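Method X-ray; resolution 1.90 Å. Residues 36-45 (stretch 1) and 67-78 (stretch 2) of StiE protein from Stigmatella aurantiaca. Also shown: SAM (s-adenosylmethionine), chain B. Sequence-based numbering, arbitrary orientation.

Stretch 1 (36-45) HFLTWGVFQE
Stretch 2 67-78: ERLAVAQRELRR

A segment without regular secondary structure, mostly extended, 36-45, packs across one helix, 67-78, through a mixed contact in which two arginine-on-phenylalanine stacks flank a central backbone hydrogen bond, with 848 Å² buried in all. The helix is regular (phi/psi near -65/-40) and continues beyond both ends; the order of contacts is reversed, Phe-37 meeting Arg-77 and Phe-43 meeting Arg-68, although the segment crosses the helix and does not run alongside it. The register is set where Gly-41 CA lies 4.3 Å from Gln-73 CA. There Val-42 N donates to Ala-72 O (2.9 Å, 163°), a carbonyl that also accepts Leu-76 N within the helix (3.1 Å), and Gly-41 CA approaches Ala-72 O to 3.4 Å in a CA-H...O contact. Gly-41 (phi/psi -106/-151) permits this closeness: an ideal CB would fall 2.0 Å from Ala-72 O.

Gln-73 (m, t, chi3 -45°) reaches across so that NE2 donates to Thr-39 O at a very short 2.5 Å (151°). Thr-39, chi1 p, receives a weak bond at OG1 from Arg-77 NH1 (2.5 Å, 123°). The Arg-77 guanidinium lies on the Phe-37 ring (chi1 m), centres 3.9 Å apart and planes at 24°; CZ sits 32° off the ring normal, hence off-centre. Arg-77 NH2 comes 2.9 Å from SAM O, while Leu-38 N donates to SAM OXT (3.1 Å), so both stretches border the ligand.

The second stack is flatter and better centred: Arg-68 (t, p, t, chi4 96°) covers Phe-43 (chi1 m) with planes at 6°, centres 4.4 Å apart and CZ only 3° off the normal. A water accepts from Arg-68 NH1 (2.7 Å) and donates to Val-42 O (2.9 Å), bridging the stretches. Apolar packing fills in between, with Phe-43 CE1 3.5 Å from Ala-72 CB and Val-42 CG2 (chi1 t) 4.0 Å from Leu-76 CD1.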

ATOM      1  N   HIS A  36      11.349   8.796   0.279  1.00141.46           N
ATOM      2  CA  HIS A  36      10.504   8.954   1.458  1.00141.13           C
ATOM      3  C   HIS A  36       9.319   7.989   1.443  1.00131.55           C
ATOM      4  O   HIS A  36       8.865   7.545   2.496  1.00138.62           O
ATOM      5  CB  HIS A  36      10.005  10.398   1.567  1.00144.50           C
ATOM      6  CG  HIS A  36      10.987  11.331   2.208  1.00154.79           C
ATOM      7  ND1 HIS A  36      11.059  12.671   1.891  1.00156.12           N
ATOM      8  CD2 HIS A  36      11.928  11.119   3.159  1.00162.34           C
ATOM      9  CE1 HIS A  36      12.005  13.242   2.614  1.00162.94           C
ATOM     10  NE2 HIS A  36      12.548  12.324   3.392  1.00166.92           N
ATOM     11  N   PHE A  37       8.830   7.663   0.247  1.00118.33           N
ATOM     12  CA  PHE A  37       7.682   6.782   0.064  1.00107.46           C
ATOM     13  C   PHE A  37       8.132   5.448  -0.524  1.00102.63           C
ATOM     14  O   PHE A  37       8.849   5.420  -1.530  1.00 95.77           O
ATOM     15  CB  PHE A  37       6.641   7.430  -0.855  1.00 98.38           C
ATOM     16  CG  PHE A  37       5.718   8.386  -0.154  1.00100.98           C
ATOM     17  CD1 PHE A  37       5.155   8.057   1.072  1.00101.65           C
ATOM     18  CD2 PHE A  37       5.410   9.612  -0.723  1.00100.00           C
ATOM     19  CE1 PHE A  37       4.299   8.933   1.714  1.00 99.29           C
ATOM     20  CE2 PHE A  37       4.557  10.493  -0.085  1.00 98.13           C
ATOM     21  CZ  PHE A  37       4.001  10.153   1.134  1.00 98.68           C
ATOM     22  N   LEU A  38       7.691   4.346   0.091  1.00100.06           N
ATOM     23  CA  LEU A  38       8.019   3.000  -0.368  1.00 99.67           C
ATOM     24  C   LEU A  38       6.935   2.393  -1.262  1.00 98.34           C
ATOM     25  O   LEU A  38       6.928   1.178  -1.485  1.00102.30           O
ATOM     26  CB  LEU A  38       8.308   2.088   0.827  1.00 96.28           C
ATOM     27  CG  LEU A  38       9.542   2.500   1.645  1.00107.31           C
ATOM     28  CD1 LEU A  38       9.766   1.582   2.837  1.00108.76           C
ATOM     29  CD2 LEU A  38      10.788   2.553   0.763  1.00104.79           C
ATOM     30  N   THR A  39       6.013   3.207  -1.758  1.00100.95           N
ATOM     31  CA  THR A  39       5.191   2.873  -2.909  1.00 99.85           C
ATOM     32  C   THR A  39       5.583   3.815  -4.036  1.00115.72           C
ATOM     33  O   THR A  39       6.216   4.851  -3.806  1.00119.71           O
ATOM     34  CB  THR A  39       3.696   3.035  -2.625  1.00 89.25           C
ATOM     35  OG1 THR A  39       3.359   4.421  -2.749  1.00 72.82           O
ATOM     36  CG2 THR A  39       3.341   2.535  -1.227  1.00 76.31           C
ATOM     37  N   TRP A  40       5.180   3.476  -5.255  1.00122.41           N
ATOM     38  CA  TRP A  40       5.577   4.279  -6.401  1.00121.80           C
ATOM     39  C   TRP A  40       4.389   4.411  -7.345  1.00105.17           C
ATOM     40  O   TRP A  40       3.779   3.403  -7.717  1.00112.82           O
ATOM     41  CB  TRP A  40       6.815   3.656  -7.046  1.00139.66           C
ATOM     42  CG  TRP A  40       7.949   3.612  -6.028  1.00155.17           C
ATOM     43  CD1 TRP A  40       8.699   4.672  -5.608  1.00160.99           C
ATOM     44  CD2 TRP A  40       8.406   2.477  -5.264  1.00163.36           C
ATOM     45  NE1 TRP A  40       9.605   4.271  -4.656  1.00167.57           N
ATOM     46  CE2 TRP A  40       9.448   2.931  -4.427  1.00168.10           C
ATOM     47  CE3 TRP A  40       8.046   1.123  -5.218  1.00163.05           C
ATOM     48  CZ2 TRP A  40      10.135   2.081  -3.559  1.00170.43           C
ATOM     49  CZ3 TRP A  40       8.732   0.282  -4.350  1.00164.26           C
ATOM     50  CH2 TRP A  40       9.762   0.765  -3.535  1.00168.53           C
ATOM     51  N   GLY A  41       4.091   5.655  -7.750  1.00 86.43           N
ATOM     52  CA  GLY A  41       2.717   6.091  -7.942  1.00 67.75           C
ATOM     53  C   GLY A  41       2.051   6.306  -9.291  1.00 64.82           C
ATOM     54  O   GLY A  41       2.369   5.658 -10.290  1.00 62.84           O
ATOM     55  N   VAL A  42       1.087   7.227  -9.300  1.00 61.98           N
ATOM     56  CA  VAL A  42       0.087   7.347 -10.356  1.00 60.88           C
ATOM     57  C   VAL A  42       0.577   8.338 -11.408  1.00 61.76           C
ATOM     58  O   VAL A  42       0.618   9.550 -11.172  1.00 62.60           O
ATOM     59  CB  VAL A  42      -1.275   7.764  -9.775  1.00 66.18           C
ATOM     60  CG1 VAL A  42      -2.250   8.174 -10.867  1.00 60.22           C
ATOM     61  CG2 VAL A  42      -1.857   6.633  -8.938  1.00 59.51           C
ATOM     62  N   PHE A  43       0.967   7.821 -12.568  1.00 62.07           N
ATOM     63  CA  PHE A  43       1.221   8.632 -13.755  1.00 63.19           C
ATOM     64  C   PHE A  43      -0.047   8.608 -14.599  1.00 63.18           C
ATOM     65  O   PHE A  43      -0.412   7.562 -15.144  1.00 63.13           O
ATOM     66  CB  PHE A  43       2.412   8.101 -14.556  1.00 64.40           C
ATOM     67  CG  PHE A  43       3.760   8.603 -14.085  1.00 65.59           C
ATOM     68  CD1 PHE A  43       4.093   8.604 -12.746  1.00 66.88           C
ATOM     69  CD2 PHE A  43       4.706   9.042 -14.997  1.00 71.74           C
ATOM     70  CE1 PHE A  43       5.333   9.056 -12.319  1.00 67.41           C
ATOM     71  CE2 PHE A  43       5.951   9.487 -14.567  1.00 69.22           C
ATOM     72  CZ  PHE A  43       6.259   9.498 -13.231  1.00 70.42           C
ATOM     73  N   GLN A  44      -0.724   9.757 -14.705  1.00 65.02           N
ATOM     74  CA  GLN A  44      -1.950   9.805 -15.496  1.00 67.15           C
ATOM     75  C   GLN A  44      -1.666   9.462 -16.954  1.00 73.76           C
ATOM     76  O   GLN A  44      -2.488   8.822 -17.625  1.00 71.59           O
ATOM     77  CB  GLN A  44      -2.613  11.183 -15.379  1.00 66.70           C
ATOM     78  CG  GLN A  44      -2.966  11.611 -13.953  1.00 74.53           C
ATOM     79  CD  GLN A  44      -1.860  12.422 -13.290  1.00 74.16           C
ATOM     80  OE1 GLN A  44      -0.695  12.348 -13.685  1.00 70.37           O
ATOM     81  NE2 GLN A  44      -2.229  13.210 -12.281  1.00 74.10           N
ATOM     82  N   GLU A  45      -0.499   9.867 -17.455  1.00 71.04           N
ATOM     83  CA  GLU A  45      -0.038   9.505 -18.788  1.00 75.15           C
ATOM     84  C   GLU A  45       1.448   9.171 -18.729  1.00 76.99           C
ATOM     85  O   GLU A  45       2.160   9.571 -17.803  1.00 81.34           O
ATOM     86  CB  GLU A  45      -0.278  10.630 -19.813  1.00 81.04           C
ATOM     87  CG  GLU A  45      -1.741  10.912 -20.130  1.00 88.93           C
ATOM     88  CD  GLU A  45      -2.448   9.730 -20.776  1.00 99.55           C
ATOM     89  OE1 GLU A  45      -1.760   8.899 -21.412  1.00108.04           O
ATOM     90  OE2 GLU A  45      -3.690   9.629 -20.640  1.00 97.90           O
ATOM     91  N   GLU A  67      11.113  14.934  -8.443  1.00 97.31           N
ATOM     92  CA  GLU A  67       9.902  15.603  -7.984  1.00 98.13           C
ATOM     93  C   GLU A  67       8.666  15.084  -8.712  1.00 82.70           C
ATOM     94  O   GLU A  67       7.571  15.083  -8.137  1.00 75.94           O
ATOM     95  CB  GLU A  67      10.054  17.118  -8.148  1.00107.00           C
ATOM     96  CG  GLU A  67      11.158  17.708  -7.265  1.00122.47           C
ATOM     97  CD  GLU A  67      11.573  19.117  -7.669  1.00138.16           C
ATOM     98  OE1 GLU A  67      11.010  19.647  -8.651  1.00141.05           O
ATOM     99  OE2 GLU A  67      12.466  19.694  -7.007  1.00145.44           O
ATOM    100  N   ARG A  68       8.818  14.619  -9.958  1.00 77.16           N
ATOM    101  CA  ARG A  68       7.687  14.021 -10.667  1.00 75.05           C
ATOM    102  C   ARG A  68       7.239  12.730  -9.994  1.00 70.40           C
ATOM    103  O   ARG A  68       6.037  12.478  -9.856  1.00 65.90           O
ATOM    104  CB  ARG A  68       8.048  13.764 -12.129  1.00 77.24           C
ATOM    105  CG  ARG A  68       6.903  13.268 -12.992  1.00 87.24           C
ATOM    106  CD  ARG A  68       5.769  14.285 -13.071  1.00 94.26           C
ATOM    107  NE  ARG A  68       4.685  13.813 -13.930  1.00 94.98           N
ATOM    108  CZ  ARG A  68       3.597  13.198 -13.481  1.00 96.34           C
ATOM    109  NH1 ARG A  68       3.450  12.989 -12.178  1.00 96.03           N
ATOM    110  NH2 ARG A  68       2.657  12.795 -14.329  1.00 97.58           N
ATOM    111  N   LEU A  69       8.194  11.907  -9.558  1.00 69.67           N
ATOM    112  CA  LEU A  69       7.838  10.700  -8.821  1.00 66.03           C
ATOM    113  C   LEU A  69       7.161  11.045  -7.493  1.00 67.10           C
ATOM    114  O   LEU A  69       6.183  10.395  -7.098  1.00 60.51           O
ATOM    115  CB  LEU A  69       9.081   9.845  -8.603  1.00 67.49           C
ATOM    116  CG  LEU A  69       8.866   8.565  -7.801  1.00 66.84           C
ATOM    117  CD1 LEU A  69       7.793   7.698  -8.442  1.00 58.90           C
ATOM    118  CD2 LEU A  69      10.188   7.814  -7.692  1.00 64.60           C
ATOM    119  N   ALA A  70       7.652  12.076  -6.799  1.00 69.73           N
ATOM    120  CA  ALA A  70       7.014  12.481  -5.547  1.00 71.37           C
ATOM    121  C   ALA A  70       5.577  12.928  -5.785  1.00 72.05           C
ATOM    122  O   ALA A  70       4.675  12.578  -5.013  1.00 69.59           O
ATOM    123  CB  ALA A  70       7.818  13.592  -4.873  1.00 68.39           C
ATOM    124  N   VAL A  71       5.347  13.688  -6.858  1.00 67.41           N
ATOM    125  CA  VAL A  71       3.993  14.100  -7.218  1.00 62.54           C
ATOM    126  C   VAL A  71       3.098  12.882  -7.402  1.00 57.15           C
ATOM    127  O   VAL A  71       1.980  12.819  -6.874  1.00 56.61           O
ATOM    128  CB  VAL A  71       4.025  14.973  -8.486  1.00 67.18           C
ATOM    129  CG1 VAL A  71       2.626  15.145  -9.062  1.00 57.78           C
ATOM    130  CG2 VAL A  71       4.653  16.320  -8.182  1.00 72.26           C
ATOM    131  N   ALA A  72       3.578  11.892  -8.160  1.00 55.31           N
ATOM    132  CA  ALA A  72       2.753  10.727  -8.457  1.00 52.98           C
ATOM    133  C   ALA A  72       2.514   9.872  -7.223  1.00 56.71           C
ATOM    134  O   ALA A  72       1.526   9.128  -7.167  1.00 51.11           O
ATOM    135  CB  ALA A  72       3.399   9.884  -9.560  1.00 46.16           C
ATOM    136  N   GLN A  73       3.418   9.931  -6.246  1.00 58.51           N
ATOM    137  CA  GLN A  73       3.215   9.190  -5.011  1.00 53.87           C
ATOM    138  C   GLN A  73       2.175   9.872  -4.136  1.00 57.38           C
ATOM    139  O   GLN A  73       1.359   9.195  -3.499  1.00 49.23           O
ATOM    140  CB  GLN A  73       4.537   9.041  -4.256  1.00 62.63           C
ATOM    141  CG  GLN A  73       5.523   8.063  -4.914  1.00 71.33           C
ATOM    142  CD  GLN A  73       6.908   8.123  -4.291  1.00 79.12           C
ATOM    143  OE1 GLN A  73       7.439   9.204  -4.045  1.00 86.00           O
ATOM    144  NE2 GLN A  73       7.492   6.960  -4.019  1.00 80.08           N
ATOM    145  N   ARG A  74       2.206  11.209  -4.081  1.00 46.15           N
ATOM    146  CA  ARG A  74       1.153  11.946  -3.395  1.00 54.51           C
ATOM    147  C   ARG A  74      -0.205  11.704  -4.051  1.00 54.99           C
ATOM    148  O   ARG A  74      -1.230  11.606  -3.362  1.00 52.71           O
ATOM    149  CB  ARG A  74       1.489  13.436  -3.368  1.00 53.71           C
ATOM    150  CG  ARG A  74       2.596  13.777  -2.387  1.00 67.05           C
ATOM    151  CD  ARG A  74       2.710  15.276  -2.164  1.00 78.91           C
ATOM    152  NE  ARG A  74       3.374  15.948  -3.276  1.00 87.06           N
ATOM    153  CZ  ARG A  74       4.694  16.021  -3.417  1.00 87.46           C
ATOM    154  NH1 ARG A  74       5.494  15.460  -2.519  1.00 88.72           N
ATOM    155  NH2 ARG A  74       5.215  16.650  -4.457  1.00 81.66           N
ATOM    156  N   GLU A  75      -0.227  11.581  -5.378  1.00 55.34           N
ATOM    157  CA  GLU A  75      -1.480  11.317  -6.078  1.00 51.16           C
ATOM    158  C   GLU A  75      -2.038   9.935  -5.737  1.00 57.70           C
ATOM    159  O   GLU A  75      -3.254   9.768  -5.579  1.00 46.46           O
ATOM    160  CB  GLU A  75      -1.260  11.459  -7.583  1.00 49.99           C
ATOM    161  CG  GLU A  75      -2.429  11.001  -8.447  1.00 48.89           C
ATOM    162  CD  GLU A  75      -3.663  11.884  -8.331  1.00 54.25           C
ATOM    163  OE1 GLU A  75      -3.614  12.919  -7.628  1.00 53.48           O
ATOM    164  OE2 GLU A  75      -4.688  11.530  -8.960  1.00 56.33           O
ATOM    165  N   LEU A  76      -1.168   8.924  -5.632  1.00 53.04           N
ATOM    166  CA  LEU A  76      -1.621   7.618  -5.160  1.00 48.97           C
ATOM    167  C   LEU A  76      -2.287   7.743  -3.793  1.00 49.58           C
ATOM    168  O   LEU A  76      -3.376   7.198  -3.560  1.00 49.16           O
ATOM    169  CB  LEU A  76      -0.439   6.650  -5.098  1.00 51.65           C
ATOM    170  CG  LEU A  76      -0.761   5.249  -4.581  1.00 48.69           C
ATOM    171  CD1 LEU A  76      -1.290   4.383  -5.712  1.00 50.63           C
ATOM    172  CD2 LEU A  76       0.490   4.638  -4.000  1.00 59.97           C
ATOM    173  N   ARG A  77      -1.657   8.504  -2.891  1.00 40.39           N
ATOM    174  CA  ARG A  77      -2.214   8.725  -1.560  1.00 44.07           C
ATOM    175  C   ARG A  77      -3.547   9.478  -1.614  1.00 47.31           C
ATOM    176  O   ARG A  77      -4.467   9.174  -0.846  1.00 46.66           O
ATOM    177  CB  ARG A  77      -1.222   9.511  -0.709  1.00 48.69           C
ATOM    178  CG  ARG A  77      -0.448   8.684   0.296  1.00 68.47           C
ATOM    179  CD  ARG A  77       0.664   7.936  -0.370  1.00 79.41           C
ATOM    180  NE  ARG A  77       1.362   7.042   0.552  1.00 80.79           N
ATOM    181  CZ  ARG A  77       2.358   6.246   0.182  1.00 73.83           C
ATOM    182  NH1 ARG A  77       2.755   6.249  -1.083  1.00 75.15           N
ATOM    183  NH2 ARG A  77       2.947   5.453   1.064  1.00 68.52           N
ATOM    184  N   ARG A  78      -3.643  10.502  -2.473  1.00 50.41           N
ATOM    185  CA  ARG A  78      -4.884  11.264  -2.594  1.00 52.61           C
ATOM    186  C   ARG A  78      -6.048  10.335  -2.916  1.00 46.59           C
ATOM    187  O   ARG A  78      -7.105  10.410  -2.285  1.00 43.58           O
ATOM    188  CB  ARG A  78      -4.745  12.358  -3.661  1.00 50.41           C
ATOM    189  CG  ARG A  78      -5.915  13.359  -3.696  1.00 49.77           C
ATOM    190  CD  ARG A  78      -5.746  14.390  -4.819  1.00 47.45           C
ATOM    191  NE  ARG A  78      -5.861  13.763  -6.135  1.00 49.42           N
ATOM    192  CZ  ARG A  78      -6.989  13.699  -6.836  1.00 53.47           C
ATOM    193  NH1 ARG A  78      -8.102  14.238  -6.352  1.00 52.46           N
ATOM    194  NH2 ARG A  78      -7.007  13.091  -8.014  1.00 54.08           N
TER
HETATM  195  N   SAM B1301       3.438   1.261   3.903  1.00 59.92           N
HETATM  196  CA  SAM B1301       4.784   1.788   3.724  1.00 68.71           C
HETATM  197  C   SAM B1301       4.843   2.735   2.534  1.00 81.70           C
HETATM  198  O   SAM B1301       3.903   2.761   1.744  1.00 85.24           O
HETATM  199  OXT SAM B1301       5.801   3.488   2.332  1.00 81.46           O
HETATM  200  CB  SAM B1301       5.772   0.648   3.543  1.00 64.93           C
HETATM  201  CG  SAM B1301       5.377  -0.371   2.482  1.00 64.36           C
HETATM  202  SD  SAM B1301       6.726  -1.553   2.221  1.00 60.79           S
HETATM  203  CE  SAM B1301       6.487  -1.964   0.473  1.00 61.22           C
HETATM  204  C5' SAM B1301       6.172  -3.002   3.155  1.00 41.71           C
HETATM  205  C4' SAM B1301       6.231  -2.788   4.669  1.00 51.82           C
HETATM  206  O4' SAM B1301       5.528  -3.793   5.385  1.00 50.78           O
HETATM  207  C3' SAM B1301       7.633  -2.770   5.270  1.00 63.24           C
HETATM  208  O3' SAM B1301       7.665  -1.657   6.146  1.00 57.42           O
HETATM  209  C2' SAM B1301       7.721  -4.047   6.095  1.00 60.11           C
HETATM  210  O2' SAM B1301       8.551  -3.948   7.236  1.00 55.81           O
HETATM  211  C1' SAM B1301       6.268  -4.206   6.519  1.00 53.35           C
HETATM  212  N9  SAM B1301       5.853  -5.566   6.916  1.00 52.12           N
HETATM  213  C8  SAM B1301       5.950  -6.703   6.152  1.00 52.72           C
HETATM  214  N7  SAM B1301       5.424  -7.739   6.855  1.00 48.68           N
HETATM  215  C5  SAM B1301       5.002  -7.288   8.058  1.00 44.03           C
HETATM  216  C6  SAM B1301       4.402  -7.906   9.140  1.00 45.29           C
HETATM  217  N6  SAM B1301       4.139  -9.212   9.124  1.00 54.74           N
HETATM  218  N1  SAM B1301       4.066  -7.163  10.261  1.00 56.71           N
HETATM  219  C2  SAM B1301       4.317  -5.812  10.299  1.00 46.87           C
HETATM  220  N3  SAM B1301       4.912  -5.206   9.213  1.00 48.39           N
HETATM  221  C4  SAM B1301       5.258  -5.921   8.110  1.00 50.01           C
HETATM  222  O   HOH W   1       1.199  12.369 -10.783  1.00 54.81           O